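Local coordinates for putative type VI secretion protein (Escherichia coli, PDB 6SKI), which probably hydrolyses phospholipids as a toxic effector that is carried on the VgrG spike of the type VI secretion system, at residues L365-L377 against E476-C488. Numbering follows the deposited sequence.
Sequences LPALKHILPHGKL and EEELYIIGKYTHC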
loop_
_atom_site.group_PDB
_atom_site.type_symbol
_atom_site.label_atom_id
_atom_site.label_comp_id
_atom_site.label_asym_id
_atom_site.label_seq_id
_atom_site.Cartn_x
_atom_site.Cartn_y
_atom_site.Cartn_z
ATOM N N LEU A 365 25.429 13.308 11.177
ATOM C CA LEU A 365 24.020 13.457 10.853
ATOM C C LEU A 365 23.166 12.696 11.860
ATOM O O LEU A 365 23.417 11.509 12.105
ATOM C CB LEU A 365 23.755 12.933 9.445
ATOM C CG LEU A 365 22.462 13.321 8.737
ATOM C CD1 LEU A 365 22.477 14.784 8.347
ATOM C CD2 LEU A 365 22.294 12.443 7.519
ATOM N N PRO A 366 22.158 13.331 12.461
ATOM C CA PRO A 366 21.260 12.589 13.353
ATOM C C PRO A 366 20.328 11.651 12.615
ATOM O O PRO A 366 19.753 10.757 13.244
ATOM C CB PRO A 366 20.494 13.708 14.061
ATOM C CG PRO A 366 20.387 14.746 12.996
ATOM C CD PRO A 366 21.758 14.745 12.357
ATOM N N ALA A 367 20.162 11.831 11.303
ATOM C CA ALA A 367 19.304 10.944 10.528
ATOM C C ALA A 367 19.843 9.521 10.517
ATOM O O ALA A 367 19.072 8.556 10.565
ATOM C CB ALA A 367 19.162 11.473 9.102
ATOM N N LEU A 368 21.164 9.369 10.446
ATOM C CA LEU A 368 21.808 8.065 10.418
ATOM C C LEU A 368 22.564 7.774 11.707
ATOM O O LEU A 368 23.440 6.906 11.727
ATOM C CB LEU A 368 22.746 7.974 9.218
ATOM C CG LEU A 368 22.082 8.146 7.855
ATOM C CD1 LEU A 368 23.124 8.372 6.776
ATOM C CD2 LEU A 368 21.224 6.938 7.530
ATOM N N LYS A 369 22.237 8.491 12.784
ATOM C CA LYS A 369 22.972 8.352 14.036
ATOM C C LYS A 369 22.913 6.932 14.578
ATOM O O LYS A 369 23.877 6.461 15.191
ATOM C CB LYS A 369 22.419 9.330 15.069
ATOM C CG LYS A 369 23.163 9.333 16.386
ATOM C CD LYS A 369 22.399 10.112 17.439
ATOM C CE LYS A 369 23.245 10.323 18.680
ATOM N NZ LYS A 369 23.993 9.092 19.056
ATOM N N HIS A 370 21.799 6.237 14.365
ATOM C CA HIS A 370 21.583 4.924 14.948
ATOM C C HIS A 370 21.705 3.794 13.940
ATOM O O HIS A 370 21.682 2.628 14.339
ATOM C CB HIS A 370 20.204 4.877 15.610
ATOM C CG HIS A 370 19.995 5.952 16.630
ATOM N ND1 HIS A 370 20.667 5.975 17.833
ATOM C CD2 HIS A 370 19.207 7.051 16.619
ATOM C CE1 HIS A 370 20.293 7.038 18.523
ATOM N NE2 HIS A 370 19.408 7.707 17.809
ATOM N N ILE A 371 21.850 4.108 12.655
ATOM C CA ILE A 371 21.980 3.089 11.623
ATOM C C ILE A 371 23.438 2.818 11.276
ATOM O O ILE A 371 23.786 1.669 10.959
ATOM C CB ILE A 371 21.198 3.506 10.359
ATOM C CG1 ILE A 371 19.700 3.554 10.652
ATOM C CG2 ILE A 371 21.457 2.557 9.208
ATOM C CD1 ILE A 371 19.002 4.759 10.066
ATOM N N LEU A 372 24.302 3.817 11.371
ATOM C CA LEU A 372 25.707 3.717 11.007
ATOM C C LEU A 372 26.527 2.891 11.994
ATOM O O LEU A 372 27.447 2.185 11.564
ATOM C CB LEU A 372 26.307 5.116 10.873
ATOM C CG LEU A 372 25.743 5.936 9.716
ATOM C CD1 LEU A 372 26.525 7.221 9.550
ATOM C CD2 LEU A 372 25.734 5.135 8.429
ATOM N N PRO A 373 26.267 2.948 13.307
ATOM C CA PRO A 373 27.057 2.125 14.234
ATOM C C PRO A 373 26.893 0.629 14.039
ATOM O O PRO A 373 27.620 -0.137 14.682
ATOM C CB PRO A 373 26.528 2.560 15.602
ATOM C CG PRO A 373 26.169 3.968 15.379
ATOM C CD PRO A 373 25.447 3.906 14.072
ATOM N N HIS A 374 25.978 0.185 13.180
ATOM C CA HIS A 374 25.730 -1.234 12.976
ATOM C C HIS A 374 26.291 -1.730 11.652
ATOM O O HIS A 374 26.041 -2.875 11.267
ATOM C CB HIS A 374 24.232 -1.513 13.072
ATOM C CG HIS A 374 23.643 -1.126 14.389
ATOM N ND1 HIS A 374 23.869 -1.839 15.545
ATOM C CD2 HIS A 374 22.852 -0.085 14.740
ATOM C CE1 HIS A 374 23.243 -1.256 16.550
ATOM N NE2 HIS A 374 22.612 -0.192 16.087
ATOM N N GLY A 375 27.055 -0.892 10.958
ATOM C CA GLY A 375 27.752 -1.256 9.745
ATOM C C GLY A 375 29.014 -0.427 9.668
ATOM O O GLY A 375 29.278 0.409 10.534
ATOM N N LYS A 376 29.805 -0.667 8.630
ATOM C CA LYS A 376 31.050 0.060 8.429
ATOM C C LYS A 376 30.842 1.132 7.366
ATOM O O LYS A 376 30.349 0.846 6.268
ATOM C CB LYS A 376 32.189 -0.892 8.059
ATOM C CG LYS A 376 32.006 -1.670 6.769
ATOM C CD LYS A 376 33.262 -2.449 6.413
ATOM C CE LYS A 376 34.500 -1.572 6.493
ATOM N NZ LYS A 376 35.430 -1.812 5.356
ATOM N N LEU A 377 31.180 2.370 7.717
ATOM C CA LEU A 377 31.101 3.511 6.814
ATOM C C LEU A 377 32.511 3.885 6.376
ATOM O O LEU A 377 33.372 4.168 7.215
ATOM C CB LEU A 377 30.413 4.694 7.493
ATOM C CG LEU A 377 30.024 5.864 6.596
ATOM C CD1 LEU A 377 28.957 5.438 5.614
ATOM C CD2 LEU A 377 29.547 7.032 7.430
ATOM N N GLU A 476 18.229 6.930 23.603
ATOM C CA GLU A 476 19.249 6.721 22.582
ATOM C C GLU A 476 19.801 5.302 22.622
ATOM O O GLU A 476 20.181 4.751 21.586
ATOM C CB GLU A 476 20.360 7.756 22.726
ATOM C CG GLU A 476 19.825 9.170 22.795
ATOM C CD GLU A 476 19.668 9.795 21.422
ATOM O OE1 GLU A 476 18.646 10.476 21.191
ATOM O OE2 GLU A 476 20.564 9.603 20.573
ATOM N N GLU A 477 19.857 4.692 23.807
ATOM C CA GLU A 477 20.199 3.275 23.878
ATOM C C GLU A 477 19.135 2.433 23.192
ATOM O O GLU A 477 19.443 1.518 22.413
ATOM C CB GLU A 477 20.353 2.839 25.335
ATOM C CG GLU A 477 21.225 3.742 26.195
ATOM C CD GLU A 477 20.485 4.970 26.702
ATOM O OE1 GLU A 477 20.037 5.786 25.871
ATOM O OE2 GLU A 477 20.349 5.114 27.936
ATOM N N GLU A 478 17.869 2.741 23.467
ATOM C CA GLU A 478 16.773 2.060 22.803
ATOM C C GLU A 478 16.777 2.345 21.312
ATOM O O GLU A 478 16.490 1.452 20.512
ATOM C CB GLU A 478 15.452 2.493 23.431
ATOM C CG GLU A 478 15.281 2.020 24.858
ATOM C CD GLU A 478 14.004 2.526 25.482
ATOM O OE1 GLU A 478 13.499 3.573 25.029
ATOM O OE2 GLU A 478 13.507 1.882 26.427
ATOM N N LEU A 479 17.138 3.565 20.917
ATOM C CA LEU A 479 17.203 3.894 19.503
ATOM C C LEU A 479 18.365 3.209 18.806
ATOM O O LEU A 479 18.271 2.919 17.616
ATOM C CB LEU A 479 17.312 5.406 19.322
ATOM C CG LEU A 479 15.992 6.168 19.373
ATOM C CD1 LEU A 479 16.205 7.620 19.005
ATOM C CD2 LEU A 479 14.976 5.523 18.453
ATOM N N TYR A 480 19.430 2.884 19.535
ATOM C CA TYR A 480 20.527 2.088 18.999
ATOM C C TYR A 480 20.089 0.645 18.774
ATOM O O TYR A 480 20.284 0.074 17.687
ATOM C CB TYR A 480 21.703 2.161 19.975
ATOM C CG TYR A 480 22.951 1.418 19.575
ATOM C CD1 TYR A 480 23.861 1.974 18.693
ATOM C CD2 TYR A 480 23.233 0.167 20.104
ATOM C CE1 TYR A 480 25.007 1.300 18.338
ATOM C CE2 TYR A 480 24.376 -0.514 19.752
ATOM C CZ TYR A 480 25.260 0.058 18.867
ATOM O OH TYR A 480 26.405 -0.615 18.510
ATOM N N ILE A 481 19.463 0.055 19.795
ATOM C CA ILE A 481 18.939 -1.300 19.660
ATOM C C ILE A 481 17.943 -1.375 18.511
ATOM O O ILE A 481 17.893 -2.370 17.779
ATOM C CB ILE A 481 18.311 -1.763 20.987
ATOM C CG1 ILE A 481 19.347 -1.704 22.108
ATOM C CG2 ILE A 481 17.752 -3.159 20.848
ATOM C CD1 ILE A 481 18.744 -1.722 23.488
ATOM N N ILE A 482 17.149 -0.322 18.319
ATOM C CA ILE A 482 16.248 -0.291 17.174
ATOM C C ILE A 482 17.033 -0.073 15.888
ATOM O O ILE A 482 16.643 -0.570 14.825
ATOM C CB ILE A 482 15.172 0.791 17.370
ATOM C CG1 ILE A 482 14.284 0.450 18.564
ATOM C CG2 ILE A 482 14.311 0.931 16.130
ATOM C CD1 ILE A 482 13.501 1.626 19.080
ATOM N N GLY A 483 18.158 0.637 15.963
ATOM C CA GLY A 483 19.004 0.824 14.806
ATOM C C GLY A 483 19.597 -0.457 14.285
ATOM O O GLY A 483 20.003 -0.510 13.121
ATOM N N LYS A 484 19.655 -1.497 15.120
ATOM C CA LYS A 484 19.981 -2.813 14.575
ATOM C C LYS A 484 18.960 -3.263 13.537
ATOM O O LYS A 484 19.299 -4.034 12.634
ATOM C CB LYS A 484 20.062 -3.868 15.677
ATOM C CG LYS A 484 20.890 -3.499 16.879
ATOM C CD LYS A 484 20.935 -4.644 17.874
ATOM C CE LYS A 484 22.160 -4.549 18.772
ATOM N NZ LYS A 484 22.451 -3.147 19.179
ATOM N N TYR A 485 17.716 -2.800 13.644
ATOM C CA TYR A 485 16.608 -3.355 12.882
ATOM C C TYR A 485 16.063 -2.423 11.811
ATOM O O TYR A 485 15.209 -2.845 11.027
ATOM C CB TYR A 485 15.472 -3.750 13.832
ATOM C CG TYR A 485 15.863 -4.795 14.844
ATOM C CD1 TYR A 485 16.529 -4.450 16.005
ATOM C CD2 TYR A 485 15.548 -6.126 14.643
ATOM C CE1 TYR A 485 16.889 -5.401 16.926
ATOM C CE2 TYR A 485 15.905 -7.084 15.559
ATOM C CZ TYR A 485 16.571 -6.717 16.700
ATOM O OH TYR A 485 16.924 -7.671 17.621
ATOM N N THR A 486 16.519 -1.177 11.751
ATOM C CA THR A 486 16.078 -0.258 10.713
ATOM C C THR A 486 17.040 -0.309 9.535
ATOM O O THR A 486 18.259 -0.304 9.716
ATOM C CB THR A 486 15.958 1.171 11.245
ATOM O OG1 THR A 486 15.847 2.084 10.146
ATOM C CG2 THR A 486 17.148 1.537 12.065
ATOM N N HIS A 487 16.483 -0.362 8.332
ATOM C CA HIS A 487 17.264 -0.436 7.110
ATOM C C HIS A 487 17.538 0.967 6.594
ATOM O O HIS A 487 16.707 1.866 6.737
ATOM C CB HIS A 487 16.532 -1.238 6.034
ATOM C CG HIS A 487 16.244 -2.654 6.420
ATOM N ND1 HIS A 487 16.653 -3.728 5.661
ATOM C CD2 HIS A 487 15.578 -3.174 7.477
ATOM C CE1 HIS A 487 16.252 -4.848 6.235
ATOM N NE2 HIS A 487 15.601 -4.539 7.341
ATOM N N CYS A 488 18.715 1.154 6.007
ATOM C CA CYS A 488 19.030 2.389 5.301
ATOM C C CYS A 488 18.496 2.244 3.882
ATOM O O CYS A 488 19.080 1.532 3.059
ATOM C CB CYS A 488 20.531 2.659 5.313
ATOM S SG CYS A 488 21.019 4.172 4.462
#
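His370 and His374, four residues apart, reach from the irregular chain that runs up to strand 376-386 to helix 476-483, His370 onto Leu479 and His374 between Tyr480 and Lys484. The backbone bump is His370 O, which presses into the hollow at Gly483: Gly483 CA lies 3.3 Å from His370 O in a CA-H...O contact. Glycine suits the place because, having no side chain, it lets the carbonyl come up to the helix backbone.

The flat ring of His370 rests on Leu479, whose CB sits over the ring centre, 3.5 Å from the centroid, in a CH-pi contact. The CG methylene of Lys369 covers the opposite face, and Glu476 OE2 meets the ring edge at CE1, 3.3 Å away. Glu476 also draws Lys369 into a long salt bridge on the exposed side; the lysine carbon chain, extended as far as CE with CG anti to the backbone N (chi1 -176°), spans the distance.

His374 CE1 stands 3.3 Å above the Tyr480 ring plane, offset toward the rim, with the two rings inclined at 39°, while Lys484 CG packs against the same CE1. His374 NE2 donates a weak, bent hydrogen bond to Tyr480 O (2.8 Å, 130°), which also accepts a weak backbone bond from Lys484 N. Pro373, rigid and compact, sets CB against the edge of the tyrosine ring.

Deeper in, branched Ile371 spreads two arms: CG1 against the Thr486 methyl CG2 (3.5 Å), CG2 against Cys488 CB, with Leu368 CD2 beside the cysteine sulfur.

The contact thus docks the chain leading into strand 376-386 against helix 476-483 and the residues following it. Helix 452-466 packs on Ile481 and Ile482, while Ile371 and Cys488 also touch strands 398-409 and 328-341, respectively, of the three-stranded antiparallel sheet.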